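Local coordinates for protein chitin deacetylase (Bombyx mori, PDB 5ZNT) that is a secreted, zinc-dependent carbohydrate esterase that removes acetyl groups from the N-acetylglucosamine residues of chitin, yielding chitosan and acetate, at residues V117-R128 with N156-F166. Sequence-based numbering, arbitrary orientation.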
loop_
_atom_site.group_PDB
_atom_site.type_symbol
_atom_site.label_atom_id
_atom_site.label_comp_id
_atom_site.label_asym_id
_atom_site.label_seq_id
_atom_site.Cartn_x
_atom_site.Cartn_y
_atom_site.Cartn_z
ATOM N N VAL A 117 -14.233 -0.180 17.085
ATOM C CA VAL A 117 -14.564 0.440 15.805
ATOM C C VAL A 117 -14.252 1.932 15.841
ATOM O O VAL A 117 -13.691 2.491 14.890
ATOM C CB VAL A 117 -16.044 0.180 15.468
ATOM C CG1 VAL A 117 -16.511 1.039 14.299
ATOM C CG2 VAL A 117 -16.253 -1.310 15.177
ATOM N N ASP A 118 -14.596 2.596 16.947
ATOM C CA ASP A 118 -14.363 4.033 17.038
ATOM C C ASP A 118 -12.870 4.354 17.071
ATOM O O ASP A 118 -12.435 5.327 16.445
ATOM C CB ASP A 118 -15.088 4.595 18.259
ATOM C CG ASP A 118 -14.906 6.099 18.407
ATOM O OD1 ASP A 118 -15.371 6.845 17.512
ATOM O OD2 ASP A 118 -14.309 6.529 19.423
ATOM N N ASP A 119 -12.071 3.550 17.784
ATOM C CA ASP A 119 -10.621 3.740 17.787
ATOM C C ASP A 119 -10.054 3.644 16.370
ATOM O O ASP A 119 -9.246 4.479 15.951
ATOM C CB ASP A 119 -9.929 2.692 18.664
ATOM C CG ASP A 119 -10.129 2.897 20.170
ATOM O OD1 ASP A 119 -10.296 4.044 20.644
ATOM O OD2 ASP A 119 -10.091 1.863 20.881
ATOM N N TRP A 120 -10.444 2.596 15.635
ATOM C CA TRP A 120 -9.984 2.447 14.257
ATOM C C TRP A 120 -10.398 3.646 13.420
ATOM O O TRP A 120 -9.627 4.115 12.575
ATOM C CB TRP A 120 -10.542 1.155 13.644
ATOM C CG TRP A 120 -9.740 -0.033 14.015
ATOM C CD1 TRP A 120 -10.018 -0.952 15.007
ATOM C CD2 TRP A 120 -8.507 -0.440 13.422
ATOM N NE1 TRP A 120 -9.026 -1.906 15.057
ATOM C CE2 TRP A 120 -8.078 -1.609 14.108
ATOM C CE3 TRP A 120 -7.706 0.077 12.388
ATOM C CZ2 TRP A 120 -6.902 -2.278 13.775
ATOM C CZ3 TRP A 120 -6.540 -0.593 12.054
ATOM C CH2 TRP A 120 -6.150 -1.763 12.747
ATOM N N GLY A 121 -11.619 4.141 13.629
ATOM C CA GLY A 121 -12.087 5.295 12.879
ATOM C C GLY A 121 -11.284 6.543 13.189
ATOM O O GLY A 121 -10.872 7.263 12.274
ATOM N N LYS A 122 -11.014 6.797 14.474
ATOM C CA LYS A 122 -10.237 7.989 14.821
ATOM C C LYS A 122 -8.845 7.930 14.215
ATOM O O LYS A 122 -8.336 8.943 13.729
ATOM C CB LYS A 122 -10.149 8.158 16.334
ATOM C CG LYS A 122 -11.493 8.562 16.965
ATOM C CD LYS A 122 -11.403 8.517 18.485
ATOM C CE LYS A 122 -11.653 9.873 19.096
ATOM N NZ LYS A 122 -11.347 9.861 20.554
ATOM N N GLU A 123 -8.221 6.750 14.227
ATOM C CA GLU A 123 -6.879 6.598 13.667
ATOM C C GLU A 123 -6.891 6.723 12.149
ATOM O O GLU A 123 -6.057 7.421 11.579
ATOM C CB GLU A 123 -6.279 5.248 14.073
ATOM C CG GLU A 123 -5.851 5.166 15.554
ATOM C CD GLU A 123 -4.527 5.883 15.799
ATOM O OE1 GLU A 123 -4.018 6.533 14.867
ATOM O OE2 GLU A 123 -3.979 5.787 16.910
ATOM N N MET A 124 -7.818 6.034 11.471
ATOM C CA MET A 124 -7.712 5.907 10.015
ATOM C C MET A 124 -8.560 6.946 9.290
ATOM O O MET A 124 -8.069 7.622 8.380
ATOM C CB MET A 124 -8.098 4.477 9.582
ATOM C CG MET A 124 -7.130 3.405 10.167
ATOM S SD MET A 124 -5.414 3.804 9.765
ATOM C CE MET A 124 -4.635 2.334 10.418
ATOM N N ALA A 125 -9.838 7.084 9.664
ATOM C CA ALA A 125 -10.635 8.149 9.061
ATOM C C ALA A 125 -10.097 9.519 9.460
ATOM O O ALA A 125 -10.142 10.457 8.659
ATOM C CB ALA A 125 -12.108 8.018 9.455
ATOM N N GLY A 126 -9.589 9.648 10.688
ATOM C CA GLY A 126 -8.940 10.888 11.083
ATOM C C GLY A 126 -7.740 11.215 10.220
ATOM O O GLY A 126 -7.570 12.350 9.774
ATOM N N MET A 127 -6.887 10.215 9.957
ATOM C CA MET A 127 -5.724 10.467 9.114
ATOM C C MET A 127 -6.154 10.857 7.706
ATOM O O MET A 127 -5.529 11.725 7.081
ATOM C CB MET A 127 -4.805 9.239 9.066
ATOM C CG MET A 127 -3.547 9.432 8.208
ATOM S SD MET A 127 -2.574 10.915 8.689
ATOM C CE MET A 127 -1.283 10.941 7.440
ATOM N N ARG A 128 -7.222 10.235 7.189
ATOM C CA ARG A 128 -7.754 10.671 5.893
ATOM C C ARG A 128 -8.165 12.145 5.923
ATOM O O ARG A 128 -7.932 12.888 4.957
ATOM C CB ARG A 128 -8.939 9.792 5.472
ATOM C CG ARG A 128 -9.572 10.216 4.107
ATOM C CD ARG A 128 -10.688 9.228 3.661
ATOM N NE ARG A 128 -11.744 9.156 4.660
ATOM C CZ ARG A 128 -12.701 8.234 4.665
ATOM N NH1 ARG A 128 -12.730 7.311 3.715
ATOM N NH2 ARG A 128 -13.624 8.236 5.616
ATOM N N ASN A 156 -13.547 -5.453 13.816
ATOM C CA ASN A 156 -13.688 -4.031 14.123
ATOM C C ASN A 156 -13.037 -3.167 13.051
ATOM O O ASN A 156 -13.635 -2.188 12.593
ATOM C CB ASN A 156 -13.086 -3.729 15.492
ATOM C CG ASN A 156 -13.974 -4.209 16.629
ATOM O OD1 ASN A 156 -15.117 -4.628 16.413
ATOM N ND2 ASN A 156 -13.453 -4.155 17.835
ATOM N N GLN A 157 -11.805 -3.505 12.650
ATOM C CA GLN A 157 -11.130 -2.724 11.613
ATOM C C GLN A 157 -11.980 -2.653 10.359
ATOM O O GLN A 157 -12.173 -1.579 9.778
ATOM C CB GLN A 157 -9.758 -3.318 11.290
ATOM C CG GLN A 157 -9.089 -2.625 10.064
ATOM C CD GLN A 157 -7.751 -3.231 9.676
ATOM O OE1 GLN A 157 -7.267 -4.151 10.334
ATOM N NE2 GLN A 157 -7.144 -2.711 8.594
ATOM N N PHE A 158 -12.539 -3.798 9.946
ATOM C CA PHE A 158 -13.254 -3.844 8.682
ATOM C C PHE A 158 -14.658 -3.283 8.806
ATOM O O PHE A 158 -15.153 -2.687 7.846
ATOM C CB PHE A 158 -13.239 -5.285 8.143
ATOM C CG PHE A 158 -11.883 -5.705 7.679
ATOM C CD1 PHE A 158 -10.907 -6.070 8.592
ATOM C CD2 PHE A 158 -11.546 -5.632 6.331
ATOM C CE1 PHE A 158 -9.637 -6.404 8.178
ATOM C CE2 PHE A 158 -10.273 -5.961 5.906
ATOM C CZ PHE A 158 -9.323 -6.357 6.826
ATOM N N THR A 159 -15.307 -3.429 9.973
ATOM C CA THR A 159 -16.544 -2.689 10.201
ATOM C C THR A 159 -16.306 -1.186 10.039
ATOM O O THR A 159 -17.053 -0.496 9.339
ATOM C CB THR A 159 -17.105 -3.002 11.594
ATOM O OG1 THR A 159 -17.352 -4.412 11.708
ATOM C CG2 THR A 159 -18.415 -2.230 11.827
ATOM N N MET A 160 -15.243 -0.674 10.660
ATOM C CA MET A 160 -14.904 0.736 10.474
ATOM C C MET A 160 -14.732 1.058 8.996
ATOM O O MET A 160 -15.292 2.036 8.489
ATOM C CB MET A 160 -13.630 1.083 11.255
ATOM C CG MET A 160 -13.167 2.550 11.089
ATOM S SD MET A 160 -12.221 2.851 9.572
ATOM C CE MET A 160 -10.691 1.982 9.902
ATOM N N MET A 161 -13.951 0.252 8.284
ATOM C CA MET A 161 -13.615 0.625 6.910
ATOM C C MET A 161 -14.850 0.649 6.032
ATOM O O MET A 161 -14.969 1.498 5.136
ATOM C CB MET A 161 -12.563 -0.333 6.353
ATOM C CG MET A 161 -11.216 -0.160 7.051
ATOM S SD MET A 161 -9.942 -1.225 6.386
ATOM C CE MET A 161 -9.857 -0.632 4.700
ATOM N N GLU A 162 -15.798 -0.251 6.285
ATOM C CA GLU A 162 -17.029 -0.210 5.504
ATOM C C GLU A 162 -17.852 1.025 5.856
ATOM O O GLU A 162 -18.329 1.732 4.965
ATOM C CB GLU A 162 -17.845 -1.491 5.701
ATOM C CG GLU A 162 -19.088 -1.500 4.816
ATOM C CD GLU A 162 -19.818 -2.845 4.759
ATOM O OE1 GLU A 162 -19.287 -3.876 5.243
ATOM O OE2 GLU A 162 -20.944 -2.849 4.220
ATOM N N GLU A 163 -18.026 1.307 7.151
ATOM C CA GLU A 163 -18.769 2.505 7.545
ATOM C C GLU A 163 -18.120 3.776 7.006
ATOM O O GLU A 163 -18.823 4.733 6.673
ATOM C CB GLU A 163 -18.875 2.598 9.072
ATOM C CG GLU A 163 -19.804 1.571 9.708
ATOM C CD GLU A 163 -19.786 1.599 11.238
ATOM O OE1 GLU A 163 -19.043 2.422 11.832
ATOM O OE2 GLU A 163 -20.519 0.794 11.854
ATOM N N GLN A 164 -16.789 3.806 6.906
ATOM C CA GLN A 164 -16.060 5.000 6.481
ATOM C C GLN A 164 -15.823 5.048 4.981
ATOM O O GLN A 164 -15.186 5.991 4.496
ATOM C CB GLN A 164 -14.720 5.078 7.227
ATOM C CG GLN A 164 -14.883 5.372 8.723
ATOM C CD GLN A 164 -15.623 6.684 8.948
ATOM O OE1 GLN A 164 -15.390 7.659 8.246
ATOM N NE2 GLN A 164 -16.521 6.701 9.924
ATOM N N ALA A 165 -16.288 4.040 4.238
ATOM C CA ALA A 165 -16.199 4.034 2.781
ATOM C C ALA A 165 -14.746 4.021 2.309
ATOM O O ALA A 165 -14.399 4.631 1.300
ATOM C CB ALA A 165 -16.961 5.210 2.168
ATOM N N PHE A 166 -13.890 3.311 3.036
ATOM C CA PHE A 166 -12.574 3.006 2.494
ATOM C C PHE A 166 -12.727 1.922 1.428
ATOM O O PHE A 166 -13.651 1.106 1.477
ATOM C CB PHE A 166 -11.622 2.547 3.604
ATOM C CG PHE A 166 -11.037 3.688 4.425
ATOM C CD1 PHE A 166 -10.019 4.488 3.908
ATOM C CD2 PHE A 166 -11.517 3.967 5.699
ATOM C CE1 PHE A 166 -9.488 5.531 4.655
ATOM C CE2 PHE A 166 -10.979 5.011 6.456
ATOM C CZ PHE A 166 -9.970 5.796 5.928
#
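Met-160 of helix 154-163 fits as a knob into a hole formed by Val-117, Trp-120, Gly-121 and Met-124 of helix 117-134. Met-160 CB meets Trp-120 CB at 3.9 Å. Met-160 CG, anti to the backbone N (chi1 178°), is pressed tightly on Gly-121, 3.5 Å from Gly-121 CA. SD passes over the same glycine. Bends at chi2 and chi3 then turn the methyl CE back to Met-124 CB (3.6 Å) and Trp-120 O.

Beside this knob, Gln-157 lies over one face of the Trp-120 indole. Gln-157 CB makes a CH-pi contact 3.8 Å from the centroid of the six-membered ring of Trp-120. The Gln-157 amide runs almost parallel to the ring, 8° apart, and its OE1 is held by Gly-153 N. With an alanine here instead of Trp-120, Gln-157 would probably lose the ring face it lies on, leaving a gap beside its CB and amide.

At the far end, Arg-128 NH1 and NH2 both bond to Gln-164 O, at 2.9 and 3.0 Å. The Arg-128 guanidinium also stacks flat on Phe-166, a cation-pi contact.

The axes of segments 117-128 and 156-163 cross at -57°. Strands 97-100 and 144-145 pack against Met-124 and Phe-166. The Met-124 side chain lies about 6 Å from that of the zinc ligand His-101.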